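Local coordinates for NTP pyrophosphohydrolase MazG-like domain-containing protein (Vibrio sp. DAT722, PDB 2Q73) that probably hydrolyses nucleoside triphosphates to monophosphates and pyrophosphate as a magnesium-dependent, MazG-type house-cleaning enzyme, at residues Met1-Leu6 with Asn76-His81; Ser8-Phe13 with Tyr65-Ala70. One frame throughout, in Å; residues are numbered along the deposited sequence.

Interaction 1: Met1-Leu6 with Asn76-His81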
ATOM      1  N   MET C   1     -12.551  18.372 -16.632  1.00 41.00           N
ATOM      2  CA  MET C   1     -12.737  16.912 -16.838  1.00 40.40           C
ATOM      3  C   MET C   1     -13.702  16.332 -15.797  1.00 39.46           C
ATOM      4  O   MET C   1     -13.396  16.313 -14.601  1.00 39.54           O
ATOM      5  CB  MET C   1     -11.376  16.192 -16.807  1.00 41.20           C
ATOM      6  CG  MET C   1     -11.420  14.676 -17.064  1.00 42.72           C
ATOM      7  SD  MET C   1     -11.759  14.223 -18.786  1.00 47.41           S
ATOM      8  CE  MET C   1     -10.212  13.516 -19.321  1.00 44.25           C
ATOM      9  N   LYS C   2     -14.873  15.885 -16.261  1.00 37.97           N
ATOM     10  CA  LYS C   2     -15.788  15.074 -15.444  1.00 36.58           C
ATOM     11  C   LYS C   2     -15.149  13.712 -15.132  1.00 35.09           C
ATOM     12  O   LYS C   2     -14.369  13.195 -15.925  1.00 34.53           O
ATOM     13  CB  LYS C   2     -17.118  14.848 -16.164  1.00 36.62           C
ATOM     14  CG  LYS C   2     -18.096  16.025 -16.092  1.00 36.94           C
ATOM     15  CD  LYS C   2     -19.315  15.821 -16.996  1.00 38.06           C
ATOM     16  CE  LYS C   2     -20.496  15.167 -16.271  1.00 40.56           C
ATOM     17  NZ  LYS C   2     -20.245  13.741 -15.877  1.00 40.70           N
ATOM     18  N   LEU C   3     -15.509  13.141 -13.986  1.00 33.44           N
ATOM     19  CA  LEU C   3     -14.998  11.834 -13.550  1.00 32.76           C
ATOM     20  C   LEU C   3     -15.352  10.710 -14.538  1.00 32.29           C
ATOM     21  O   LEU C   3     -14.517   9.842 -14.840  1.00 32.24           O
ATOM     22  CB  LEU C   3     -15.547  11.518 -12.159  1.00 32.52           C
ATOM     23  CG  LEU C   3     -15.172  10.224 -11.443  1.00 31.89           C
ATOM     24  CD1 LEU C   3     -13.669  10.111 -11.266  1.00 31.14           C
ATOM     25  CD2 LEU C   3     -15.880  10.178 -10.108  1.00 32.14           C
ATOM     26  N   SER C   4     -16.596  10.732 -15.018  1.00 31.89           N
ATOM     27  CA  SER C   4     -17.080   9.771 -16.011  1.00 31.38           C
ATOM     28  C   SER C   4     -16.337   9.888 -17.340  1.00 31.01           C
ATOM     29  O   SER C   4     -16.009   8.868 -17.956  1.00 30.44           O
ATOM     30  CB  SER C   4     -18.603   9.881 -16.202  1.00 31.32           C
ATOM     31  OG  SER C   4     -19.012  11.175 -16.638  1.00 32.41           O
ATOM     32  N   GLU C   5     -16.057  11.125 -17.762  1.00 30.32           N
ATOM     33  CA  GLU C   5     -15.244  11.391 -18.959  1.00 30.41           C
ATOM     34  C   GLU C   5     -13.785  10.920 -18.810  1.00 29.77           C
ATOM     35  O   GLU C   5     -13.215  10.359 -19.748  1.00 29.78           O
ATOM     36  CB  GLU C   5     -15.298  12.877 -19.346  1.00 30.44           C
ATOM     37  CG  GLU C   5     -16.638  13.307 -19.923  1.00 31.34           C
ATOM     38  CD  GLU C   5     -16.876  14.824 -19.875  1.00 32.00           C
ATOM     39  OE1 GLU C   5     -15.984  15.587 -19.419  1.00 34.65           O
ATOM     40  OE2 GLU C   5     -17.977  15.249 -20.286  1.00 33.67           O
ATOM     41  N   LEU C   6     -13.183  11.155 -17.648  1.00 28.95           N
ATOM     42  CA  LEU C   6     -11.835  10.669 -17.386  1.00 28.90           C
ATOM     43  C   LEU C   6     -11.810   9.137 -17.453  1.00 28.61           C
ATOM     44  O   LEU C   6     -10.927   8.540 -18.086  1.00 28.11           O
ATOM     45  CB  LEU C   6     -11.330  11.166 -16.026  1.00 28.87           C
ATOM     46  CG  LEU C   6      -9.946  10.677 -15.576  1.00 28.63           C
ATOM     47  CD1 LEU C   6      -8.847  11.192 -16.500  1.00 31.19           C
ATOM     48  CD2 LEU C   6      -9.664  11.089 -14.132  1.00 29.32           C
ATOM     49  N   ASN C  76     -18.949   1.978 -12.294  1.00 24.73           N
ATOM     50  CA  ASN C  76     -19.212   3.342 -12.731  1.00 25.40           C
ATOM     51  C   ASN C  76     -18.957   4.263 -11.530  1.00 25.25           C
ATOM     52  O   ASN C  76     -19.738   4.286 -10.576  1.00 25.13           O
ATOM     53  CB  ASN C  76     -20.654   3.462 -13.251  1.00 25.69           C
ATOM     54  CG  ASN C  76     -20.999   4.866 -13.756  1.00 26.48           C
ATOM     55  OD1 ASN C  76     -20.491   5.869 -13.264  1.00 27.80           O
ATOM     56  ND2 ASN C  76     -21.882   4.932 -14.732  1.00 28.88           N
ATOM     57  N   LEU C  77     -17.863   5.015 -11.581  1.00 25.27           N
ATOM     58  CA  LEU C  77     -17.428   5.796 -10.414  1.00 26.06           C
ATOM     59  C   LEU C  77     -18.379   6.952 -10.104  1.00 26.17           C
ATOM     60  O   LEU C  77     -18.654   7.240  -8.936  1.00 26.45           O
ATOM     61  CB  LEU C  77     -15.973   6.278 -10.554  1.00 25.59           C
ATOM     62  CG  LEU C  77     -14.910   5.187 -10.425  1.00 26.44           C
ATOM     63  CD1 LEU C  77     -13.568   5.677 -10.970  1.00 26.90           C
ATOM     64  CD2 LEU C  77     -14.787   4.683  -8.984  1.00 25.74           C
ATOM     65  N   GLU C  78     -18.886   7.602 -11.153  1.00 26.46           N
ATOM     66  CA  GLU C  78     -19.828   8.710 -10.994  1.00 26.88           C
ATOM     67  C   GLU C  78     -21.125   8.219 -10.346  1.00 26.35           C
ATOM     68  O   GLU C  78     -21.616   8.837  -9.411  1.00 26.06           O
ATOM     69  CB  GLU C  78     -20.050   9.421 -12.333  1.00 26.81           C
ATOM     70  CG  GLU C  78     -21.125  10.526 -12.349  1.00 29.62           C
ATOM     71  CD  GLU C  78     -20.772  11.765 -11.530  1.00 33.01           C
ATOM     72  OE1 GLU C  78     -19.621  11.909 -11.059  1.00 34.48           O
ATOM     73  OE2 GLU C  78     -21.674  12.617 -11.364  1.00 35.77           O
ATOM     74  N   LYS C  79     -21.649   7.087 -10.813  1.00 26.19           N
ATOM     75  CA  LYS C  79     -22.858   6.497 -10.222  1.00 25.79           C
ATOM     76  C   LYS C  79     -22.617   6.058  -8.773  1.00 25.27           C
ATOM     77  O   LYS C  79     -23.478   6.264  -7.907  1.00 24.57           O
ATOM     78  CB  LYS C  79     -23.380   5.327 -11.066  1.00 25.92           C
ATOM     79  CG  LYS C  79     -24.758   4.803 -10.652  1.00 27.44           C
ATOM     80  CD  LYS C  79     -25.868   5.810 -10.959  1.00 30.61           C
ATOM     81  CE  LYS C  79     -27.248   5.253 -10.613  1.00 31.79           C
ATOM     82  NZ  LYS C  79     -28.329   6.192 -11.005  1.00 34.23           N
ATOM     83  N   THR C  80     -21.447   5.461  -8.528  1.00 24.71           N
ATOM     84  CA  THR C  80     -21.047   5.050  -7.178  1.00 24.35           C
ATOM     85  C   THR C  80     -20.983   6.271  -6.255  1.00 24.37           C
ATOM     86  O   THR C  80     -21.516   6.241  -5.137  1.00 24.10           O
ATOM     87  CB  THR C  80     -19.706   4.259  -7.174  1.00 24.89           C
ATOM     88  OG1 THR C  80     -19.844   3.105  -8.014  1.00 24.19           O
ATOM     89  CG2 THR C  80     -19.352   3.806  -5.771  1.00 23.87           C
ATOM     90  N   HIS C  81     -20.371   7.347  -6.749  1.00 24.51           N
ATOM     91  CA  HIS C  81     -20.336   8.631  -6.047  1.00 25.17           C
ATOM     92  C   HIS C  81     -21.749   9.076  -5.668  1.00 25.57           C
ATOM     93  O   HIS C  81     -22.002   9.445  -4.523  1.00 25.51           O
ATOM     94  CB  HIS C  81     -19.628   9.690  -6.905  1.00 25.04           C
ATOM     95  CG  HIS C  81     -19.645  11.073  -6.323  1.00 26.18           C
ATOM     96  ND1 HIS C  81     -20.060  12.174  -7.045  1.00 30.08           N
ATOM     97  CD2 HIS C  81     -19.326  11.530  -5.087  1.00 27.00           C
ATOM     98  CE1 HIS C  81     -19.981  13.252  -6.280  1.00 30.03           C
ATOM     99  NE2 HIS C  81     -19.524  12.888  -5.092  1.00 27.32           N
TER
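Leu3 and Ser4, in the first turn of helix 3-13, pack against Leu77 and Glu78, in the first turn of helix 77-90, so that the N-terminal ends of two helices of the all-alpha MazG fold meet. The apolar part is carried by Leu3. With its CG anti to the backbone N (chi1 -179°), the branch reaches across, and CD2 lies 3.9 Å from Leu77 CB; the two leucine side chains cross at about a right angle. Leucine suits this partly buried seam, since Leu3 also packs on Leu63 of the second subunit and Leu77 on Ala70 of helix 55-72. The small Ser4 suits the closest approach of the backbones, its CA 5.8 Å from Glu78 CA.

The two segments share no hydrogen bond; a polar tie between their helices comes from Gln7, whose OE1 accepts from Leu77 N. Lys2 NZ, weakly bonded to Ser4 OG, stands 4.9 Å from Glu78 OE2, not in contact, though the opposite charges probably attract weakly.

Capping fixes the start of helix 77-90. Lys79 N donates to OD1 of the N-cap Asn76 (3.0 Å, N-H...O 172°) and Thr80 OG1 to Asn76 O (2.8 Å), each donor above its acceptor's carbonyl plane.

Interaction 2: Ser8-Phe13 with Tyr65-Ala70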
ATOM      1  N   SER C   8     -13.867   7.104 -18.995  1.00 28.15           N
ATOM      2  CA  SER C   8     -14.092   6.632 -20.362  1.00 28.74           C
ATOM      3  C   SER C   8     -12.907   6.916 -21.293  1.00 28.72           C
ATOM      4  O   SER C   8     -12.609   6.102 -22.165  1.00 28.40           O
ATOM      5  CB  SER C   8     -15.433   7.120 -20.939  1.00 29.01           C
ATOM      6  OG  SER C   8     -15.413   8.505 -21.175  1.00 30.31           O
ATOM      7  N   HIS C   9     -12.214   8.038 -21.088  1.00 29.06           N
ATOM      8  CA  HIS C   9     -10.984   8.337 -21.836  1.00 29.69           C
ATOM      9  C   HIS C   9      -9.862   7.336 -21.508  1.00 28.88           C
ATOM     10  O   HIS C   9      -9.137   6.893 -22.399  1.00 28.42           O
ATOM     11  CB  HIS C   9     -10.538   9.796 -21.607  1.00 30.04           C
ATOM     12  CG  HIS C   9     -11.354  10.806 -22.357  1.00 33.14           C
ATOM     13  ND1 HIS C   9     -10.912  12.090 -22.599  1.00 35.45           N
ATOM     14  CD2 HIS C   9     -12.575  10.717 -22.940  1.00 34.12           C
ATOM     15  CE1 HIS C   9     -11.830  12.750 -23.283  1.00 35.99           C
ATOM     16  NE2 HIS C   9     -12.849  11.939 -23.502  1.00 35.46           N
ATOM     17  N   ILE C  10      -9.743   6.953 -20.240  1.00 28.55           N
ATOM     18  CA  ILE C  10      -8.754   5.956 -19.843  1.00 28.33           C
ATOM     19  C   ILE C  10      -9.104   4.596 -20.460  1.00 29.12           C
ATOM     20  O   ILE C  10      -8.222   3.910 -20.987  1.00 29.86           O
ATOM     21  CB  ILE C  10      -8.613   5.870 -18.315  1.00 27.88           C
ATOM     22  CG1 ILE C  10      -7.969   7.154 -17.775  1.00 26.93           C
ATOM     23  CG2 ILE C  10      -7.784   4.614 -17.890  1.00 27.23           C
ATOM     24  CD1 ILE C  10      -7.892   7.197 -16.239  1.00 27.56           C
ATOM     25  N   LYS C  11     -10.385   4.228 -20.428  1.00 29.50           N
ATOM     26  CA  LYS C  11     -10.839   2.992 -21.083  1.00 30.23           C
ATOM     27  C   LYS C  11     -10.477   2.922 -22.569  1.00 30.70           C
ATOM     28  O   LYS C  11     -10.060   1.868 -23.048  1.00 30.82           O
ATOM     29  CB  LYS C  11     -12.344   2.766 -20.896  1.00 30.47           C
ATOM     30  CG  LYS C  11     -12.788   1.394 -21.373  1.00 31.00           C
ATOM     31  CD  LYS C  11     -14.174   1.028 -20.925  1.00 31.92           C
ATOM     32  CE  LYS C  11     -14.546  -0.318 -21.524  1.00 33.14           C
ATOM     33  NZ  LYS C  11     -15.866  -0.788 -21.052  1.00 33.52           N
ATOM     34  N   GLU C  12     -10.639   4.034 -23.290  1.00 30.89           N
ATOM     35  CA  GLU C  12     -10.283   4.119 -24.719  1.00 32.15           C
ATOM     36  C   GLU C  12      -8.805   3.829 -24.987  1.00 31.72           C
ATOM     37  O   GLU C  12      -8.448   3.244 -26.007  1.00 31.60           O
ATOM     38  CB  GLU C  12     -10.605   5.513 -25.274  1.00 31.99           C
ATOM     39  CG  GLU C  12     -12.085   5.818 -25.470  1.00 34.36           C
ATOM     40  CD  GLU C  12     -12.330   7.216 -26.084  1.00 34.27           C
ATOM     41  OE1 GLU C  12     -12.017   8.258 -25.443  1.00 37.63           O
ATOM     42  OE2 GLU C  12     -12.842   7.265 -27.215  1.00 38.91           O
ATOM     43  N   PHE C  13      -7.967   4.271 -24.056  1.00 31.60           N
ATOM     44  CA  PHE C  13      -6.513   4.224 -24.143  1.00 31.94           C
ATOM     45  C   PHE C  13      -5.914   2.911 -23.587  1.00 31.11           C
ATOM     46  O   PHE C  13      -4.897   2.417 -24.073  1.00 31.37           O
ATOM     47  CB  PHE C  13      -5.965   5.397 -23.309  1.00 32.97           C
ATOM     48  CG  PHE C  13      -4.463   5.447 -23.223  1.00 34.25           C
ATOM     49  CD1 PHE C  13      -3.700   5.725 -24.365  1.00 36.12           C
ATOM     50  CD2 PHE C  13      -3.813   5.244 -22.010  1.00 35.65           C
ATOM     51  CE1 PHE C  13      -2.315   5.779 -24.297  1.00 36.69           C
ATOM     52  CE2 PHE C  13      -2.423   5.293 -21.936  1.00 36.31           C
ATOM     53  CZ  PHE C  13      -1.676   5.560 -23.089  1.00 35.05           C
ATOM     54  N   TYR C  65      -4.982   4.673 -11.972  1.00 27.01           N
ATOM     55  CA  TYR C  65      -5.221   3.242 -11.720  1.00 27.32           C
ATOM     56  C   TYR C  65      -6.540   2.937 -11.022  1.00 28.02           C
ATOM     57  O   TYR C  65      -7.122   1.890 -11.278  1.00 27.00           O
ATOM     58  CB  TYR C  65      -3.996   2.566 -11.084  1.00 27.24           C
ATOM     59  CG  TYR C  65      -2.945   2.407 -12.132  1.00 26.33           C
ATOM     60  CD1 TYR C  65      -1.842   3.279 -12.195  1.00 26.96           C
ATOM     61  CD2 TYR C  65      -3.111   1.458 -13.159  1.00 26.76           C
ATOM     62  CE1 TYR C  65      -0.890   3.151 -13.225  1.00 26.74           C
ATOM     63  CE2 TYR C  65      -2.199   1.336 -14.181  1.00 26.66           C
ATOM     64  CZ  TYR C  65      -1.095   2.185 -14.209  1.00 27.61           C
ATOM     65  OH  TYR C  65      -0.198   2.021 -15.206  1.00 28.89           O
ATOM     66  N   VAL C  66      -7.030   3.865 -10.191  1.00 27.77           N
ATOM     67  CA  VAL C  66      -8.384   3.763  -9.644  1.00 26.37           C
ATOM     68  C   VAL C  66      -9.415   3.747 -10.799  1.00 27.16           C
ATOM     69  O   VAL C  66     -10.289   2.886 -10.834  1.00 26.45           O
ATOM     70  CB  VAL C  66      -8.675   4.870  -8.591  1.00 26.54           C
ATOM     71  CG1 VAL C  66     -10.167   4.970  -8.296  1.00 26.39           C
ATOM     72  CG2 VAL C  66      -7.917   4.587  -7.277  1.00 25.67           C
ATOM     73  N   CYS C  67      -9.289   4.674 -11.751  1.00 26.12           N
ATOM     74  CA  CYS C  67     -10.184   4.664 -12.931  1.00 26.95           C
ATOM     75  C   CYS C  67     -10.001   3.408 -13.795  1.00 26.51           C
ATOM     76  O   CYS C  67     -10.989   2.829 -14.275  1.00 26.14           O
ATOM     77  CB  CYS C  67      -9.978   5.910 -13.780  1.00 27.06           C
ATOM     78  SG  CYS C  67     -10.521   7.423 -12.955  1.00 30.88           S
ATOM     79  N   ALA C  68      -8.748   3.004 -14.002  1.00 26.40           N
ATOM     80  CA  ALA C  68      -8.469   1.838 -14.850  1.00 26.59           C
ATOM     81  C   ALA C  68      -9.065   0.580 -14.212  1.00 26.89           C
ATOM     82  O   ALA C  68      -9.703  -0.224 -14.890  1.00 26.59           O
ATOM     83  CB  ALA C  68      -6.990   1.675 -15.078  1.00 26.81           C
ATOM     84  N   LEU C  69      -8.897   0.442 -12.903  1.00 26.35           N
ATOM     85  CA  LEU C  69      -9.505  -0.675 -12.161  1.00 26.54           C
ATOM     86  C   LEU C  69     -11.026  -0.623 -12.203  1.00 26.09           C
ATOM     87  O   LEU C  69     -11.685  -1.662 -12.273  1.00 25.75           O
ATOM     88  CB  LEU C  69      -9.029  -0.677 -10.711  1.00 26.39           C
ATOM     89  CG  LEU C  69      -7.625  -1.258 -10.494  1.00 26.55           C
ATOM     90  CD1 LEU C  69      -7.039  -0.778  -9.169  1.00 28.13           C
ATOM     91  CD2 LEU C  69      -7.719  -2.797 -10.536  1.00 26.50           C
ATOM     92  N   ALA C  70     -11.595   0.582 -12.148  1.00 26.06           N
ATOM     93  CA  ALA C  70     -13.046   0.685 -12.217  1.00 25.52           C
ATOM     94  C   ALA C  70     -13.544   0.107 -13.544  1.00 26.32           C
ATOM     95  O   ALA C  70     -14.550  -0.635 -13.580  1.00 26.29           O
ATOM     96  CB  ALA C  70     -13.509   2.128 -12.024  1.00 24.96           C
TER
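The backbones of helix 3-13 and helix 55-72 come nearest where Ile10 faces Ala68, their CA atoms 6.5 Å apart. Ile10 supplies the whole of its segment's side of the contact, and its beta-branched shape gives it two separate points of touch. CG1 runs anti to the carbonyl carbon (chi1 -69°), and the extended chain beyond it (chi2 175°) carries CD1 to Cys67 CB at 3.5 Å, tighter than usual for two carbons. The other branch, CG2, meets Ala68 CB at 4.1 Å, so the isoleucine straddles two successive residues of the facing helix.

Small residues suit that helix. The single methyl of Ala68 suits the place where the two backbones are nearest and also packs on Tyr23 of helix 20-39, while Cys67 offers its CB to Ile10 and packs on Leu77 of helix 77-90. Tyr64, one turn before Ala68, also touches Ile10.

All three touching residues are buried, and no hydrogen bond crosses between the segments. The facing helix also carries the magnesium ligands Glu58 and Asp61. Between these segments the contact is apolar, so its stability probably comes from burying carbon surface, and it imposes little directional constraint.

Overall arrangement
Helix 3-13 takes part in both contacts: its first turn meets helix 77-90 in interaction 1, and its later turns meet helix 55-72 in interaction 2, to which Leu6 already turns. Interaction 2 is wholly buried and apolar, whereas interaction 1 is only partly buried and sets leucine packing beside polar side chains, next to a capped helix start. Their centres lie 10 Å apart and the two are continuous through side chains: Leu77 CD1 packs 3.7 Å from Ala70 CB, and Leu6 CD2 sits 3.9 Å from Cys67 SG. Both also border the second subunit, where Gln45 of that chain bonds Asn76 and Thr80, while Leu59 of that chain packs on Leu69 and Ala70.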